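Local coordinates for putative sugar ABC transporter, substrate-binding protein (Clostridium phytofermentans, PDB 4WZZ) that binds L-rhamnose in the cleft between its two lobes and probably delivers the sugar to an ABC transporter for uptake, at residues Y68-I80 against W297-I311. Sequence-based numbering, arbitrary orientation.
Sequences YNQKESEGYKQVI and WNPIQLGNLAAYASI. With RAM (alpha-L-rhamnopyranose), chain B.
G75 and G303 meet where helices 68-80 and 299-311 run side by side, their axes 6.4 Å apart and crossing at -40°. Without side chains there, the backbones come close enough for CA-H...O contacts in both directions, such as G75 CA to I300 O at 3.4 Å and, the other way, G303 CA to E72 O at 3.4 Å. N304 ND2 donates to G75 O at 2.8 Å; the oxygen lies in the N304 amide plane, but the donor is tilted from the G75 carbonyl plane. A water bridges the same amide to Q78 NE2. Further along, V79 sets CG1 over one face of the Y308 ring, and A307 CB lies over a face of Y76. Y76, its ring swung opposite the backbone N (chi1 -170°), fits as a knob among G303, A306, A307 and S310; its OH donates to S310 OG at 2.8 Å, which donates to A306 O. At the cleft end, P299 CB covers one face of Y68 and rhamnose the other, while W297 NE1 donates to Y68 OH at 3.0 Å, nearly in the indole plane, the rings almost perpendicular. The same hydroxyl also hydrogen-bonds D143, which binds the sugar. Glycine-mediated helix packing thus continues into the pocket, where W297 and P299 help fix the sugar-facing Y68 ring.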
loop_
_atom_site.group_PDB
_atom_site.type_symbol
_atom_site.label_atom_id
_atom_site.label_comp_id
_atom_site.label_asym_id
_atom_site.label_seq_id
_atom_site.Cartn_x
_atom_site.Cartn_y
_atom_site.Cartn_z
ATOM N N TYR A 68 0.710 6.184 -7.233
ATOM C CA TYR A 68 1.428 5.479 -6.180
ATOM C C TYR A 68 2.153 4.277 -6.788
ATOM O O TYR A 68 3.324 4.025 -6.499
ATOM C CB TYR A 68 0.459 5.040 -5.088
ATOM C CG TYR A 68 1.049 4.084 -4.095
ATOM C CD1 TYR A 68 1.145 2.731 -4.384
ATOM C CD2 TYR A 68 1.515 4.522 -2.859
ATOM C CE1 TYR A 68 1.690 1.833 -3.472
ATOM C CE2 TYR A 68 2.078 3.627 -1.951
ATOM C CZ TYR A 68 2.156 2.290 -2.265
ATOM O OH TYR A 68 2.709 1.405 -1.359
ATOM N N ASN A 69 1.468 3.559 -7.663
ATOM C CA ASN A 69 2.062 2.371 -8.276
ATOM C C ASN A 69 3.215 2.730 -9.208
ATOM O O ASN A 69 4.184 1.981 -9.343
ATOM C CB ASN A 69 1.018 1.579 -9.063
ATOM C CG ASN A 69 -0.036 0.935 -8.173
ATOM O OD1 ASN A 69 0.172 0.756 -6.979
ATOM N ND2 ASN A 69 -1.169 0.590 -8.751
ATOM N N GLN A 70 3.099 3.865 -9.880
ATOM C CA GLN A 70 4.184 4.315 -10.748
ATOM C C GLN A 70 5.442 4.688 -9.963
ATOM O O GLN A 70 6.571 4.471 -10.433
ATOM C CB GLN A 70 3.687 5.476 -11.609
ATOM C CG GLN A 70 2.645 4.982 -12.567
ATOM C CD GLN A 70 1.826 6.098 -13.216
ATOM O OE1 GLN A 70 2.379 7.073 -13.715
ATOM N NE2 GLN A 70 0.505 5.943 -13.217
ATOM N N LYS A 71 5.263 5.260 -8.775
ATOM C CA LYS A 71 6.413 5.634 -7.955
ATOM C C LYS A 71 7.078 4.379 -7.401
ATOM O O LYS A 71 8.301 4.307 -7.307
ATOM C CB LYS A 71 5.998 6.596 -6.836
ATOM C CG LYS A 71 5.616 7.985 -7.415
ATOM C CD LYS A 71 4.932 8.868 -6.435
ATOM C CE LYS A 71 4.228 10.064 -7.130
ATOM N NZ LYS A 71 5.125 10.797 -8.074
ATOM N N GLU A 72 6.253 3.397 -7.040
ATOM C CA GLU A 72 6.744 2.106 -6.582
ATOM C C GLU A 72 7.568 1.426 -7.669
ATOM O O GLU A 72 8.685 0.944 -7.436
ATOM C CB GLU A 72 5.520 1.266 -6.229
ATOM C CG GLU A 72 5.771 -0.104 -5.648
ATOM C CD GLU A 72 4.447 -0.771 -5.391
ATOM O OE1 GLU A 72 3.993 -0.750 -4.229
ATOM O OE2 GLU A 72 3.802 -1.216 -6.367
ATOM N N SER A 73 7.031 1.390 -8.871
ATOM C CA SER A 73 7.727 0.717 -9.956
ATOM C C SER A 73 8.992 1.484 -10.388
ATOM O O SER A 73 9.984 0.871 -10.768
ATOM C CB SER A 73 6.761 0.460 -11.131
ATOM O OG SER A 73 6.273 1.674 -11.665
ATOM N N GLU A 74 8.956 2.811 -10.290
ATOM C CA GLU A 74 10.127 3.649 -10.568
ATOM C C GLU A 74 11.288 3.308 -9.630
ATOM O O GLU A 74 12.437 3.152 -10.068
ATOM C CB GLU A 74 9.746 5.121 -10.400
ATOM C CG GLU A 74 10.920 6.107 -10.428
ATOM C CD GLU A 74 10.541 7.491 -9.876
ATOM O OE1 GLU A 74 9.446 8.002 -10.228
ATOM O OE2 GLU A 74 11.336 8.065 -9.086
ATOM N N GLY A 75 10.982 3.191 -8.343
ATOM C CA GLY A 75 11.985 2.897 -7.339
ATOM C C GLY A 75 12.559 1.511 -7.543
ATOM O O GLY A 75 13.745 1.286 -7.314
ATOM N N TYR A 76 11.709 0.574 -7.967
ATOM C CA TYR A 76 12.136 -0.798 -8.199
ATOM C C TYR A 76 13.087 -0.834 -9.404
ATOM O O TYR A 76 14.192 -1.395 -9.338
ATOM C CB TYR A 76 10.918 -1.693 -8.468
ATOM C CG TYR A 76 11.240 -3.175 -8.481
ATOM C CD1 TYR A 76 11.224 -3.917 -7.317
ATOM C CD2 TYR A 76 11.562 -3.817 -9.671
ATOM C CE1 TYR A 76 11.539 -5.283 -7.337
ATOM C CE2 TYR A 76 11.865 -5.153 -9.703
ATOM C CZ TYR A 76 11.849 -5.882 -8.530
ATOM O OH TYR A 76 12.169 -7.221 -8.596
ATOM N N LYS A 77 12.644 -0.229 -10.496
ATOM C CA LYS A 77 13.418 -0.179 -11.727
ATOM C C LYS A 77 14.759 0.520 -11.501
ATOM O O LYS A 77 15.796 0.075 -11.993
ATOM C CB LYS A 77 12.630 0.521 -12.826
ATOM C CG LYS A 77 13.435 0.800 -14.104
ATOM C CD LYS A 77 12.568 1.533 -15.095
ATOM C CE LYS A 77 13.339 1.929 -16.348
ATOM N NZ LYS A 77 12.672 1.479 -17.604
ATOM N N GLN A 78 14.740 1.603 -10.735
ATOM C CA GLN A 78 15.952 2.384 -10.535
ATOM C C GLN A 78 17.059 1.519 -9.937
ATOM O O GLN A 78 18.203 1.519 -10.420
ATOM C CB GLN A 78 15.647 3.586 -9.652
ATOM C CG GLN A 78 16.728 4.631 -9.668
ATOM C CD GLN A 78 17.801 4.339 -8.653
ATOM O OE1 GLN A 78 18.997 4.284 -8.972
ATOM N NE2 GLN A 78 17.383 4.150 -7.412
ATOM N N VAL A 79 16.719 0.758 -8.905
ATOM C CA VAL A 79 17.718 -0.068 -8.216
ATOM C C VAL A 79 18.146 -1.267 -9.061
ATOM O O VAL A 79 19.342 -1.586 -9.143
ATOM C CB VAL A 79 17.213 -0.523 -6.814
ATOM C CG1 VAL A 79 18.069 -1.645 -6.240
ATOM C CG2 VAL A 79 17.214 0.659 -5.853
ATOM N N ILE A 80 17.185 -1.910 -9.718
ATOM C CA ILE A 80 17.503 -3.043 -10.566
ATOM C C ILE A 80 18.504 -2.647 -11.660
ATOM O O ILE A 80 19.530 -3.321 -11.875
ATOM C CB ILE A 80 16.225 -3.588 -11.211
ATOM C CG1 ILE A 80 15.320 -4.226 -10.154
ATOM C CG2 ILE A 80 16.574 -4.583 -12.294
ATOM C CD1 ILE A 80 15.961 -5.343 -9.384
ATOM N N TRP A 297 4.213 6.494 3.553
ATOM C CA TRP A 297 5.555 5.907 3.604
ATOM C C TRP A 297 6.090 6.230 2.223
ATOM O O TRP A 297 5.340 6.700 1.374
ATOM C CB TRP A 297 5.522 4.373 3.842
ATOM C CG TRP A 297 4.655 3.719 2.852
ATOM C CD1 TRP A 297 4.959 3.394 1.573
ATOM C CD2 TRP A 297 3.283 3.383 3.047
ATOM N NE1 TRP A 297 3.862 2.853 0.949
ATOM C CE2 TRP A 297 2.811 2.848 1.833
ATOM C CE3 TRP A 297 2.417 3.476 4.131
ATOM C CZ2 TRP A 297 1.492 2.407 1.676
ATOM C CZ3 TRP A 297 1.122 3.022 3.980
ATOM C CH2 TRP A 297 0.666 2.510 2.757
ATOM N N ASN A 298 7.371 5.988 1.968
ATOM C CA ASN A 298 7.925 6.363 0.686
ATOM C C ASN A 298 7.770 5.226 -0.319
ATOM O O ASN A 298 8.449 4.204 -0.195
ATOM C CB ASN A 298 9.404 6.757 0.843
ATOM C CG ASN A 298 10.001 7.316 -0.431
ATOM O OD1 ASN A 298 9.630 6.924 -1.533
ATOM N ND2 ASN A 298 10.967 8.229 -0.287
ATOM N N PRO A 299 6.883 5.399 -1.313
ATOM C CA PRO A 299 6.647 4.297 -2.262
ATOM C C PRO A 299 7.854 4.002 -3.144
ATOM O O PRO A 299 8.027 2.880 -3.629
ATOM C CB PRO A 299 5.466 4.780 -3.099
ATOM C CG PRO A 299 5.546 6.280 -3.020
ATOM C CD PRO A 299 6.101 6.606 -1.654
ATOM N N ILE A 300 8.674 5.019 -3.378
ATOM C CA ILE A 300 9.886 4.838 -4.159
ATOM C C ILE A 300 10.852 3.927 -3.397
ATOM O O ILE A 300 11.417 2.979 -3.941
ATOM C CB ILE A 300 10.563 6.180 -4.469
ATOM C CG1 ILE A 300 9.590 7.089 -5.216
ATOM C CG2 ILE A 300 11.820 5.958 -5.279
ATOM C CD1 ILE A 300 10.091 8.485 -5.403
ATOM N N GLN A 301 11.026 4.210 -2.110
ATOM C CA GLN A 301 11.873 3.381 -1.276
ATOM C C GLN A 301 11.293 1.986 -1.066
ATOM O O GLN A 301 12.059 1.012 -0.942
ATOM C CB GLN A 301 12.140 4.069 0.067
ATOM C CG GLN A 301 13.002 5.312 -0.095
ATOM C CD GLN A 301 13.311 6.012 1.211
ATOM O OE1 GLN A 301 12.491 6.052 2.110
ATOM N NE2 GLN A 301 14.493 6.603 1.298
ATOM N N LEU A 302 9.962 1.860 -1.061
ATOM C CA LEU A 302 9.341 0.539 -0.996
ATOM C C LEU A 302 9.811 -0.231 -2.223
ATOM O O LEU A 302 10.225 -1.396 -2.135
ATOM C CB LEU A 302 7.822 0.625 -0.975
ATOM C CG LEU A 302 7.103 -0.725 -1.028
ATOM C CD1 LEU A 302 7.472 -1.581 0.190
ATOM C CD2 LEU A 302 5.581 -0.585 -1.097
ATOM N N GLY A 303 9.768 0.433 -3.371
ATOM C CA GLY A 303 10.247 -0.183 -4.597
ATOM C C GLY A 303 11.728 -0.485 -4.531
ATOM O O GLY A 303 12.160 -1.563 -4.960
ATOM N N ASN A 304 12.513 0.470 -4.015
ATOM C CA ASN A 304 13.955 0.266 -3.852
ATOM C C ASN A 304 14.230 -1.003 -3.050
ATOM O O ASN A 304 15.052 -1.829 -3.437
ATOM C CB ASN A 304 14.636 1.403 -3.078
ATOM C CG ASN A 304 14.627 2.751 -3.779
ATOM O OD1 ASN A 304 14.827 3.763 -3.104
ATOM N ND2 ASN A 304 14.452 2.792 -5.097
ATOM N N LEU A 305 13.578 -1.128 -1.895
ATOM C CA LEU A 305 13.888 -2.227 -0.972
ATOM C C LEU A 305 13.473 -3.550 -1.589
ATOM O O LEU A 305 14.173 -4.554 -1.473
ATOM C CB LEU A 305 13.152 -2.015 0.356
ATOM C CG LEU A 305 13.324 -3.142 1.366
ATOM C CD1 LEU A 305 14.781 -3.345 1.705
ATOM C CD2 LEU A 305 12.517 -2.834 2.611
ATOM N N ALA A 306 12.321 -3.556 -2.247
ATOM C CA ALA A 306 11.866 -4.753 -2.937
ATOM C C ALA A 306 12.858 -5.168 -4.013
ATOM O O ALA A 306 13.072 -6.376 -4.237
ATOM C CB ALA A 306 10.480 -4.533 -3.535
ATOM N N ALA A 307 13.480 -4.187 -4.671
ATOM C CA ALA A 307 14.506 -4.491 -5.665
ATOM C C ALA A 307 15.754 -5.077 -5.000
ATOM O O ALA A 307 16.298 -6.072 -5.477
ATOM C CB ALA A 307 14.863 -3.244 -6.493
ATOM N N TYR A 308 16.216 -4.478 -3.905
ATOM C CA TYR A 308 17.384 -5.033 -3.217
ATOM C C TYR A 308 17.119 -6.469 -2.773
ATOM O O TYR A 308 17.994 -7.350 -2.881
ATOM C CB TYR A 308 17.797 -4.170 -2.025
ATOM C CG TYR A 308 18.439 -2.862 -2.418
ATOM C CD1 TYR A 308 19.613 -2.840 -3.155
ATOM C CD2 TYR A 308 17.874 -1.641 -2.045
ATOM C CE1 TYR A 308 20.210 -1.648 -3.517
ATOM C CE2 TYR A 308 18.466 -0.447 -2.396
ATOM C CZ TYR A 308 19.638 -0.455 -3.130
ATOM O OH TYR A 308 20.240 0.726 -3.499
ATOM N N ALA A 309 15.912 -6.719 -2.268
ATOM C CA ALA A 309 15.550 -8.045 -1.783
ATOM C C ALA A 309 15.426 -9.028 -2.945
ATOM O O ALA A 309 15.834 -10.194 -2.835
ATOM C CB ALA A 309 14.247 -7.991 -0.969
ATOM N N SER A 310 14.903 -8.550 -4.074
ATOM C CA SER A 310 14.811 -9.369 -5.271
ATOM C C SER A 310 16.204 -9.807 -5.740
ATOM O O SER A 310 16.431 -10.968 -6.069
ATOM C CB SER A 310 14.157 -8.575 -6.402
ATOM O OG SER A 310 12.820 -8.252 -6.069
ATOM N N ILE A 311 17.130 -8.856 -5.799
ATOM C CA ILE A 311 18.497 -9.164 -6.214
ATOM C C ILE A 311 19.113 -10.150 -5.240
ATOM O O ILE A 311 19.864 -11.038 -5.647
ATOM C CB ILE A 311 19.367 -7.912 -6.293
ATOM C CG1 ILE A 311 18.847 -6.987 -7.404
ATOM C CG2 ILE A 311 20.830 -8.290 -6.601
ATOM C CD1 ILE A 311 19.449 -5.600 -7.391
HETATM C C1 RAM B . -3.141 2.537 -3.326
HETATM C C2 RAM B . -2.874 1.051 -3.532
HETATM C C3 RAM B . -1.676 0.556 -2.721
HETATM C C4 RAM B . -1.756 1.031 -1.275
HETATM C C5 RAM B . -1.992 2.540 -1.221
HETATM C C6 RAM B . -2.180 3.031 0.206
HETATM O O1 RAM B . -2.140 3.262 -3.953
HETATM O O2 RAM B . -4.047 0.398 -3.153
HETATM O O3 RAM B . -1.655 -0.865 -2.834
HETATM O O4 RAM B . -0.560 0.696 -0.595
HETATM O O5 RAM B . -3.132 2.895 -1.955
HETATM O O HOH W 1 15.070 5.241 -6.896
#